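Local coordinates for protein hydrazine synthase subunit alpha (Candidatus Kuenenia stuttgartiensis, PDB 5C2V) that condenses hydroxylamine with ammonia to give hydrazine, as the two-heme alpha subunit of the hydrazine synthase complex of anammox bacteria, at residues K297-E302 with R338-L343. Residues are numbered along the deposited sequence; the frame is centred on the assembly and turned at random.
Sequences KIVYVE and RSPYPL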
ATOM      1  N   LYS D 297      20.264   7.833 -18.780  1.00 65.96           N
ATOM      2  CA  LYS D 297      19.504   7.189 -17.719  1.00 63.99           C
ATOM      3  C   LYS D 297      19.932   7.700 -16.353  1.00 67.42           C
ATOM      4  O   LYS D 297      21.124   7.797 -16.063  1.00 74.24           O
ATOM      5  CB  LYS D 297      19.676   5.669 -17.774  1.00 57.09           C
ATOM      6  CG  LYS D 297      19.112   5.011 -19.020  1.00 67.37           C
ATOM      7  CD  LYS D 297      19.328   3.506 -18.982  1.00 42.14           C
ATOM      8  CE  LYS D 297      18.736   2.829 -20.206  1.00 57.84           C
ATOM      9  NZ  LYS D 297      18.969   1.359 -20.191  1.00 62.41           N
ATOM     10  N   ILE D 298      18.957   8.022 -15.512  1.00 61.56           N
ATOM     11  CA  ILE D 298      19.251   8.324 -14.124  1.00 64.98           C
ATOM     12  C   ILE D 298      19.465   7.000 -13.414  1.00 63.95           C
ATOM     13  O   ILE D 298      18.552   6.177 -13.330  1.00 66.80           O
ATOM     14  CB  ILE D 298      18.116   9.108 -13.436  1.00 54.72           C
ATOM     15  CG1 ILE D 298      17.801  10.393 -14.202  1.00 64.16           C
ATOM     16  CG2 ILE D 298      18.482   9.417 -11.990  1.00 52.58           C
ATOM     17  CD1 ILE D 298      16.638  11.174 -13.626  1.00 49.69           C
ATOM     18  N   VAL D 299      20.675   6.808 -12.904  1.00 60.90           N
ATOM     19  CA  VAL D 299      21.041   5.581 -12.214  1.00 47.18           C
ATOM     20  C   VAL D 299      21.285   5.898 -10.753  1.00 61.67           C
ATOM     21  O   VAL D 299      22.099   6.761 -10.424  1.00 60.14           O
ATOM     22  CB  VAL D 299      22.296   4.929 -12.825  1.00 50.92           C
ATOM     23  CG1 VAL D 299      22.746   3.745 -11.982  1.00 57.54           C
ATOM     24  CG2 VAL D 299      22.030   4.502 -14.259  1.00 57.81           C
ATOM     25  N   TYR D 300      20.573   5.207  -9.872  1.00 64.50           N
ATOM     26  CA  TYR D 300      20.632   5.530  -8.458  1.00 59.99           C
ATOM     27  C   TYR D 300      20.653   4.294  -7.574  1.00 62.45           C
ATOM     28  O   TYR D 300      20.282   3.195  -7.996  1.00 55.81           O
ATOM     29  CB  TYR D 300      19.452   6.427  -8.073  1.00 44.83           C
ATOM     30  CG  TYR D 300      18.087   5.806  -8.288  1.00 66.89           C
ATOM     31  CD1 TYR D 300      17.522   5.741  -9.557  1.00 57.28           C
ATOM     32  CD2 TYR D 300      17.354   5.306  -7.220  1.00 73.77           C
ATOM     33  CE1 TYR D 300      16.272   5.184  -9.755  1.00 69.49           C
ATOM     34  CE2 TYR D 300      16.103   4.747  -7.409  1.00 57.36           C
ATOM     35  CZ  TYR D 300      15.567   4.689  -8.679  1.00 63.47           C
ATOM     36  OH  TYR D 300      14.324   4.133  -8.872  1.00 59.25           O
ATOM     37  N   VAL D 301      21.095   4.496  -6.340  1.00 57.73           N
ATOM     38  CA  VAL D 301      21.106   3.443  -5.342  1.00 66.50           C
ATOM     39  C   VAL D 301      19.742   3.358  -4.682  1.00 59.48           C
ATOM     40  O   VAL D 301      19.272   4.322  -4.061  1.00 51.87           O
ATOM     41  CB  VAL D 301      22.182   3.683  -4.266  1.00 69.35           C
ATOM     42  CG1 VAL D 301      21.986   2.734  -3.094  1.00 61.12           C
ATOM     43  CG2 VAL D 301      23.572   3.532  -4.863  1.00 66.35           C
ATOM     44  N   GLU D 302      19.109   2.200  -4.838  1.00 63.04           N
ATOM     45  CA  GLU D 302      17.833   1.930  -4.202  1.00 64.21           C
ATOM     46  C   GLU D 302      18.071   1.032  -2.996  1.00 49.46           C
ATOM     47  O   GLU D 302      18.353  -0.159  -3.137  1.00 43.30           O
ATOM     48  CB  GLU D 302      16.868   1.276  -5.192  1.00 54.59           C
ATOM     49  CG  GLU D 302      15.408   1.327  -4.783  1.00 59.48           C
ATOM     50  CD  GLU D 302      14.504   0.652  -5.796  1.00 63.06           C
ATOM     51  OE1 GLU D 302      13.823   1.366  -6.563  1.00 60.07           O
ATOM     52  OE2 GLU D 302      14.477  -0.596  -5.826  1.00 57.28           O
ATOM     53  N   ARG D 338      26.789   0.238  -4.168  1.00 60.87           N
ATOM     54  CA  ARG D 338      26.784   1.632  -3.745  1.00 56.48           C
ATOM     55  C   ARG D 338      27.682   2.475  -4.650  1.00 63.90           C
ATOM     56  O   ARG D 338      28.574   1.949  -5.323  1.00 63.02           O
ATOM     57  CB  ARG D 338      27.236   1.754  -2.286  1.00 49.89           C
ATOM     58  CG  ARG D 338      28.707   1.444  -2.072  1.00 65.57           C
ATOM     59  CD  ARG D 338      29.059   1.266  -0.604  1.00 61.42           C
ATOM     60  NE  ARG D 338      28.850   2.478   0.179  1.00 55.15           N
ATOM     61  CZ  ARG D 338      29.210   2.610   1.453  1.00 60.98           C
ATOM     62  NH1 ARG D 338      29.802   1.605   2.083  1.00 57.20           N
ATOM     63  NH2 ARG D 338      28.983   3.748   2.095  1.00 74.77           N
ATOM     64  N   SER D 339      27.425   3.780  -4.659  1.00 66.79           N
ATOM     65  CA  SER D 339      28.244   4.761  -5.373  1.00 62.85           C
ATOM     66  C   SER D 339      28.529   4.420  -6.838  1.00 65.28           C
ATOM     67  O   SER D 339      29.680   4.184  -7.204  1.00 74.53           O
ATOM     68  CB  SER D 339      29.569   4.951  -4.633  1.00 69.75           C
ATOM     69  OG  SER D 339      29.351   5.239  -3.262  1.00 85.04           O
ATOM     70  N   PRO D 340      27.484   4.393  -7.681  1.00 70.48           N
ATOM     71  CA  PRO D 340      27.708   4.149  -9.111  1.00 71.65           C
ATOM     72  C   PRO D 340      28.264   5.384  -9.818  1.00 73.35           C
ATOM     73  O   PRO D 340      27.876   6.500  -9.476  1.00 54.70           O
ATOM     74  CB  PRO D 340      26.311   3.802  -9.623  1.00 66.06           C
ATOM     75  CG  PRO D 340      25.399   4.578  -8.733  1.00 66.01           C
ATOM     76  CD  PRO D 340      26.058   4.610  -7.376  1.00 62.83           C
ATOM     77  N   TYR D 341      29.159   5.191 -10.783  1.00 81.15           N
ATOM     78  CA  TYR D 341      29.724   6.318 -11.521  1.00 78.27           C
ATOM     79  C   TYR D 341      29.776   6.087 -13.031  1.00 60.73           C
ATOM     80  O   TYR D 341      30.743   5.519 -13.539  1.00 66.43           O
ATOM     81  CB  TYR D 341      31.122   6.657 -11.009  1.00 70.19           C
ATOM     82  CG  TYR D 341      31.479   8.104 -11.247  1.00 68.01           C
ATOM     83  CD1 TYR D 341      31.987   8.521 -12.469  1.00 71.73           C
ATOM     84  CD2 TYR D 341      31.281   9.058 -10.259  1.00 65.28           C
ATOM     85  CE1 TYR D 341      32.303   9.845 -12.696  1.00 56.68           C
ATOM     86  CE2 TYR D 341      31.593  10.384 -10.475  1.00 63.21           C
ATOM     87  CZ  TYR D 341      32.103  10.770 -11.695  1.00 71.86           C
ATOM     88  OH  TYR D 341      32.415  12.090 -11.910  1.00 75.39           O
ATOM     89  N   PRO D 342      28.729   6.517 -13.751  1.00 62.36           N
ATOM     90  CA  PRO D 342      28.673   6.376 -15.211  1.00 66.78           C
ATOM     91  C   PRO D 342      29.792   7.140 -15.920  1.00 73.65           C
ATOM     92  O   PRO D 342      30.198   8.209 -15.463  1.00 48.60           O
ATOM     93  CB  PRO D 342      27.304   6.968 -15.577  1.00 67.59           C
ATOM     94  CG  PRO D 342      26.545   7.063 -14.288  1.00 66.53           C
ATOM     95  CD  PRO D 342      27.572   7.260 -13.225  1.00 60.07           C
ATOM     96  N   LEU D 343      30.277   6.591 -17.031  1.00 73.61           N
ATOM     97  CA  LEU D 343      31.294   7.255 -17.839  1.00 81.33           C
ATOM     98  C   LEU D 343      30.736   7.623 -19.211  1.00 80.32           C
ATOM     99  O   LEU D 343      29.836   6.954 -19.715  1.00 81.74           O
ATOM    100  CB  LEU D 343      32.529   6.362 -18.000  1.00 79.79           C
ATOM    101  CG  LEU D 343      33.519   6.263 -16.837  1.00 82.26           C
ATOM    102  CD1 LEU D 343      34.683   5.354 -17.207  1.00 80.80           C
ATOM    103  CD2 LEU D 343      34.022   7.641 -16.439  1.00 79.48           C
TER
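V301 and V299 of one blade of the six-bladed beta-propeller pack against P340 in the first strand of the next blade. The two strands belong to different four-stranded antiparallel sheets, 297-303 being second in its own and 336-342 an edge strand of its sheet. V299, V301 and P340 all point toward the other segment, and the neighbouring blades meet through these apolar side chains. Over the short segments their axes approach to 7.0 Å and run nearly antiparallel, at 170°.

The close-packed part lies around V301. Its CG1 is anti to the backbone N (chi1 168°), while CG2, anti to the carbonyl carbon, reaches the pyrrolidine ring and lies 3.7 Å from P340 CD. The same methyl also meets the backbone just before the proline, 3.9 Å from R338 CA. The amide there is occupied elsewhere: S339 N is hydrogen-bonded to OE1 of Q288, from strand 285-291 of the valine blade, which adds a polar link between the two sheets beside the apolar one.

Toward K297 the packing slackens. V299 meets the same ring more loosely, at CB rather than CD. P342 CG stays 5.0 Å from V299 CB, and P342 rests instead on K290. K297, partly exposed, turns to a salt bridge with E327. At the opposite end, R338 directs its guanidinium away from the valines to a salt bridge with D44 and a cation-pi contact with F358. P340 is thus met by two valine methyls, the second being V299 CG1, 4.3 Å from P340 CB.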